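Local coordinates for protein endo-1,3-beta-glucanase, family GH16 (Zobellia galactanivorans, PDB 4BQ1) that probably cleaves internal beta-1,3 linkages of the algal glucan laminarin, the deposited chain being its family 16 catalytic domain, at residues E142-E147 / I157-W162. Residues are numbered along the deposited sequence; the frame is centred on the assembly and turned at random.
Sequences EIDILE and IAHFHW
His161 and Glu142 form an antiparallel hydrogen-bonded pair, their side chains running side by side on the face they share with Asp144, His159, Glu147 and Ile157. The imidazole leans beside the Glu142 carboxylate, the two planes 35° apart, while Asp144 OD2 meets the edge of the ring in its plane. A flat polar ring suits a place beside two acids. Glu142 reaches it with CG anti to the backbone N (chi1 170°) and an extended chain, which carries OE1 to Trp137 NE1, its hydrogen-bond donor. Cut back to an alanine, this position would probably leave the Trp137 indole N-H without its acceptor and the His161 ring without one carboxylate neighbour. His161 N bonds Glu142 O at 3.1 Å, and Asp144 N bonds His159 O at 2.7 Å.

Between Asp144 and Glu147 the register slips by one: Ile145 and Leu146 both face Ile114 in a classic beta bulge. Pairing resumes at Ile157, whose N lies 3.0 Å from Glu147 O. Ile157 CB lies 3.4 Å from Glu147 O and CG2 3.7 Å from Glu147 OE2, so a beta-branched side chain covers the rejoined strand; it also touches Thr176. Glu147 OE1 is hydrogen-bonded by Trp111 NE1. The bulge lets Glu142, Asp144 and Glu147 share one face, matching the E-X-D-X-X-E signature of bulged family 16 enzymes, in which the first and last glutamates serve as nucleophile and acid/base, roles probably held here; a glycerol, probably from the crystallisation liquor, hydrogen-bonded to both Glu142 and Glu147, is consistent with a substrate cleft.

On the reverse face Ile143 CG2 touches Phe160 CE2 at 3.7 Å, apolar groups fit for the core packed against strands 197-202 and 205-211. Strand 110-118 flanks 142-147, and 170-178 flanks 157-162, within the beta-sandwich.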
ATOM      1  N   GLU A 142       3.397   4.247  -9.842  1.00  9.36           N
ATOM      2  CA  GLU A 142       3.206   3.871  -8.418  1.00  8.34           C
ATOM      3  C   GLU A 142       3.156   5.155  -7.643  1.00  8.44           C
ATOM      4  O   GLU A 142       4.035   6.022  -7.791  1.00  7.52           O
ATOM      5  CB  GLU A 142       4.365   2.985  -7.929  1.00  9.08           C
ATOM      6  CG  GLU A 142       4.360   2.776  -6.419  1.00 10.49           C
ATOM      7  CD  GLU A 142       5.453   1.871  -5.947  1.00 10.86           C
ATOM      8  OE1 GLU A 142       6.016   1.125  -6.787  1.00 13.41           O
ATOM      9  OE2 GLU A 142       5.637   1.728  -4.727  1.00 10.54           O
ATOM     10  N   ILE A 143       2.173   5.293  -6.719  1.00  8.31           N
ATOM     11  CA  ILE A 143       2.134   6.428  -5.734  1.00  7.43           C
ATOM     12  C   ILE A 143       2.197   5.779  -4.332  1.00  7.91           C
ATOM     13  O   ILE A 143       1.339   4.933  -3.961  1.00  8.39           O
ATOM     14  CB  ILE A 143       0.837   7.171  -5.794  1.00  7.79           C
ATOM     15  CG1 ILE A 143       0.637   7.788  -7.209  1.00  9.07           C
ATOM     16  CG2 ILE A 143       0.898   8.271  -4.728  1.00 11.71           C
ATOM     17  CD1 ILE A 143      -0.729   8.446  -7.461  1.00 11.41           C
ATOM     18  N   ASP A 144       3.223   6.135  -3.549  1.00  8.01           N
ATOM     19  CA  ASP A 144       3.301   5.646  -2.146  1.00  7.09           C
ATOM     20  C   ASP A 144       2.783   6.727  -1.264  1.00  8.55           C
ATOM     21  O   ASP A 144       3.399   7.799  -1.057  1.00  9.90           O
ATOM     22  CB  ASP A 144       4.747   5.346  -1.789  1.00  8.82           C
ATOM     23  CG  ASP A 144       5.292   4.314  -2.767  1.00 11.30           C
ATOM     24  OD1 ASP A 144       4.641   3.273  -3.005  1.00 10.68           O
ATOM     25  OD2 ASP A 144       6.299   4.591  -3.441  1.00 11.67           O
ATOM     26  N   ILE A 145       1.560   6.503  -0.805  1.00  7.42           N
ATOM     27  CA  ILE A 145       0.908   7.454   0.115  1.00  8.18           C
ATOM     28  C   ILE A 145       1.526   7.349   1.520  1.00  7.93           C
ATOM     29  O   ILE A 145       1.710   8.389   2.191  1.00  9.68           O
ATOM     30  CB  ILE A 145      -0.587   7.091   0.149  1.00  8.03           C
ATOM     31  CG1 ILE A 145      -1.246   7.246  -1.257  1.00  9.41           C
ATOM     32  CG2 ILE A 145      -1.312   8.066   1.112  1.00 10.01           C
ATOM     33  CD1 ILE A 145      -2.709   6.840  -1.308  1.00 10.03           C
ATOM     34  N   LEU A 146       1.891   6.152   1.944  1.00  7.58           N
ATOM     35  CA  LEU A 146       2.501   5.984   3.231  1.00  8.18           C
ATOM     36  C   LEU A 146       3.392   4.796   3.088  1.00  7.59           C
ATOM     37  O   LEU A 146       2.973   3.690   2.636  1.00  7.67           O
ATOM     38  CB  LEU A 146       1.401   5.699   4.280  1.00  7.86           C
ATOM     39  CG  LEU A 146       1.893   5.345   5.741  1.00  7.61           C
ATOM     40  CD1 LEU A 146       2.328   3.953   5.884  1.00  9.82           C
ATOM     41  CD2 LEU A 146       3.028   6.307   6.241  1.00  9.94           C
ATOM     42  N   GLU A 147       4.645   4.937   3.543  1.00  7.52           N
ATOM     43  CA  GLU A 147       5.518   3.759   3.893  1.00  8.98           C
ATOM     44  C   GLU A 147       6.197   4.097   5.187  1.00  9.92           C
ATOM     45  O   GLU A 147       6.439   5.292   5.458  1.00  9.11           O
ATOM     46  CB  GLU A 147       6.605   3.448   2.843  1.00  7.59           C
ATOM     47  CG  GLU A 147       5.961   3.129   1.532  1.00  9.82           C
ATOM     48  CD  GLU A 147       7.037   2.885   0.484  1.00 10.92           C
ATOM     49  OE1 GLU A 147       7.626   1.796   0.385  1.00 10.71           O
ATOM     50  OE2 GLU A 147       7.369   3.864  -0.308  1.00 12.19           O
ATOM     51  N   ILE A 157       7.199   8.103   4.951  1.00  9.47           N
ATOM     52  CA  ILE A 157       7.619   8.255   3.578  1.00  8.91           C
ATOM     53  C   ILE A 157       6.437   8.510   2.673  1.00  9.94           C
ATOM     54  O   ILE A 157       5.362   7.872   2.811  1.00  9.82           O
ATOM     55  CB  ILE A 157       8.340   6.909   3.114  1.00  9.65           C
ATOM     56  CG1 ILE A 157       9.712   6.783   3.821  1.00 11.85           C
ATOM     57  CG2 ILE A 157       8.452   6.813   1.611  1.00 12.27           C
ATOM     58  CD1 ILE A 157      10.107   5.281   3.884  1.00 12.39           C
ATOM     59  N   ALA A 158       6.610   9.431   1.724  1.00 10.62           N
ATOM     60  CA  ALA A 158       5.757   9.588   0.543  1.00 11.61           C
ATOM     61  C   ALA A 158       6.674   9.425  -0.645  1.00  9.31           C
ATOM     62  O   ALA A 158       7.808   9.903  -0.593  1.00 10.57           O
ATOM     63  CB  ALA A 158       5.097  10.959   0.498  1.00 13.09           C
ATOM     64  N   HIS A 159       6.218   8.763  -1.717  1.00  9.02           N
ATOM     65  CA  HIS A 159       7.110   8.515  -2.816  1.00  8.86           C
ATOM     66  C   HIS A 159       6.403   8.223  -4.095  1.00  9.23           C
ATOM     67  O   HIS A 159       5.228   7.907  -4.068  1.00  9.18           O
ATOM     68  CB  HIS A 159       8.064   7.322  -2.448  1.00  9.48           C
ATOM     69  CG  HIS A 159       9.474   7.505  -2.880  1.00 11.50           C
ATOM     70  ND1 HIS A 159      10.382   8.193  -2.138  1.00 15.20           N
ATOM     71  CD2 HIS A 159      10.127   7.075  -4.008  1.00 12.90           C
ATOM     72  CE1 HIS A 159      11.582   8.171  -2.807  1.00 13.35           C
ATOM     73  NE2 HIS A 159      11.426   7.484  -3.924  1.00 15.08           N
ATOM     74  N   PHE A 160       7.133   8.303  -5.209  1.00  9.96           N
ATOM     75  CA  PHE A 160       6.605   8.071  -6.540  1.00  9.24           C
ATOM     76  C   PHE A 160       7.617   7.269  -7.288  1.00  9.57           C
ATOM     77  O   PHE A 160       8.831   7.555  -7.182  1.00 10.62           O
ATOM     78  CB  PHE A 160       6.340   9.400  -7.316  1.00  9.94           C
ATOM     79  CG  PHE A 160       5.299  10.297  -6.610  1.00  9.51           C
ATOM     80  CD1 PHE A 160       5.632  11.140  -5.530  1.00  9.04           C
ATOM     81  CD2 PHE A 160       3.944  10.154  -7.007  1.00 11.20           C
ATOM     82  CE1 PHE A 160       4.636  11.860  -4.874  1.00  8.74           C
ATOM     83  CE2 PHE A 160       2.974  10.887  -6.337  1.00 11.25           C
ATOM     84  CZ  PHE A 160       3.305  11.802  -5.273  1.00  8.71           C
ATOM     85  N   HIS A 161       7.154   6.332  -8.090  1.00 10.04           N
ATOM     86  CA  HIS A 161       8.007   5.542  -8.976  1.00 11.50           C
ATOM     87  C   HIS A 161       7.320   5.446 -10.299  1.00 12.00           C
ATOM     88  O   HIS A 161       6.114   5.050 -10.362  1.00 10.05           O
ATOM     89  CB  HIS A 161       8.226   4.098  -8.491  1.00 10.76           C
ATOM     90  CG  HIS A 161       8.823   3.954  -7.101  1.00 11.33           C
ATOM     91  ND1 HIS A 161       8.096   4.085  -5.926  1.00 14.53           N
ATOM     92  CD2 HIS A 161      10.113   3.739  -6.722  1.00 10.21           C
ATOM     93  CE1 HIS A 161       8.914   3.902  -4.864  1.00 11.03           C
ATOM     94  NE2 HIS A 161      10.145   3.719  -5.349  1.00 16.56           N
ATOM     95  N   TRP A 162       8.031   5.748 -11.414  1.00 11.68           N
ATOM     96  CA  TRP A 162       7.399   5.681 -12.731  1.00 12.30           C
ATOM     97  C   TRP A 162       8.448   5.722 -13.805  1.00 13.11           C
ATOM     98  O   TRP A 162       9.655   5.956 -13.473  1.00 14.00           O
ATOM     99  CB  TRP A 162       6.396   6.855 -12.899  1.00 13.08           C
ATOM    100  CG  TRP A 162       7.002   8.200 -13.194  1.00 14.65           C
ATOM    101  CD1 TRP A 162       7.080   8.820 -14.471  1.00 16.58           C
ATOM    102  CD2 TRP A 162       7.618   9.114 -12.251  1.00 16.45           C
ATOM    103  NE1 TRP A 162       7.702  10.053 -14.334  1.00 21.54           N
ATOM    104  CE2 TRP A 162       8.067  10.265 -13.021  1.00 18.43           C
ATOM    105  CE3 TRP A 162       7.909   9.058 -10.869  1.00 16.79           C
ATOM    106  CZ2 TRP A 162       8.707  11.371 -12.417  1.00 21.59           C
ATOM    107  CZ3 TRP A 162       8.573  10.133 -10.255  1.00 19.91           C
ATOM    108  CH2 TRP A 162       8.991  11.297 -11.059  1.00 23.16           C
TER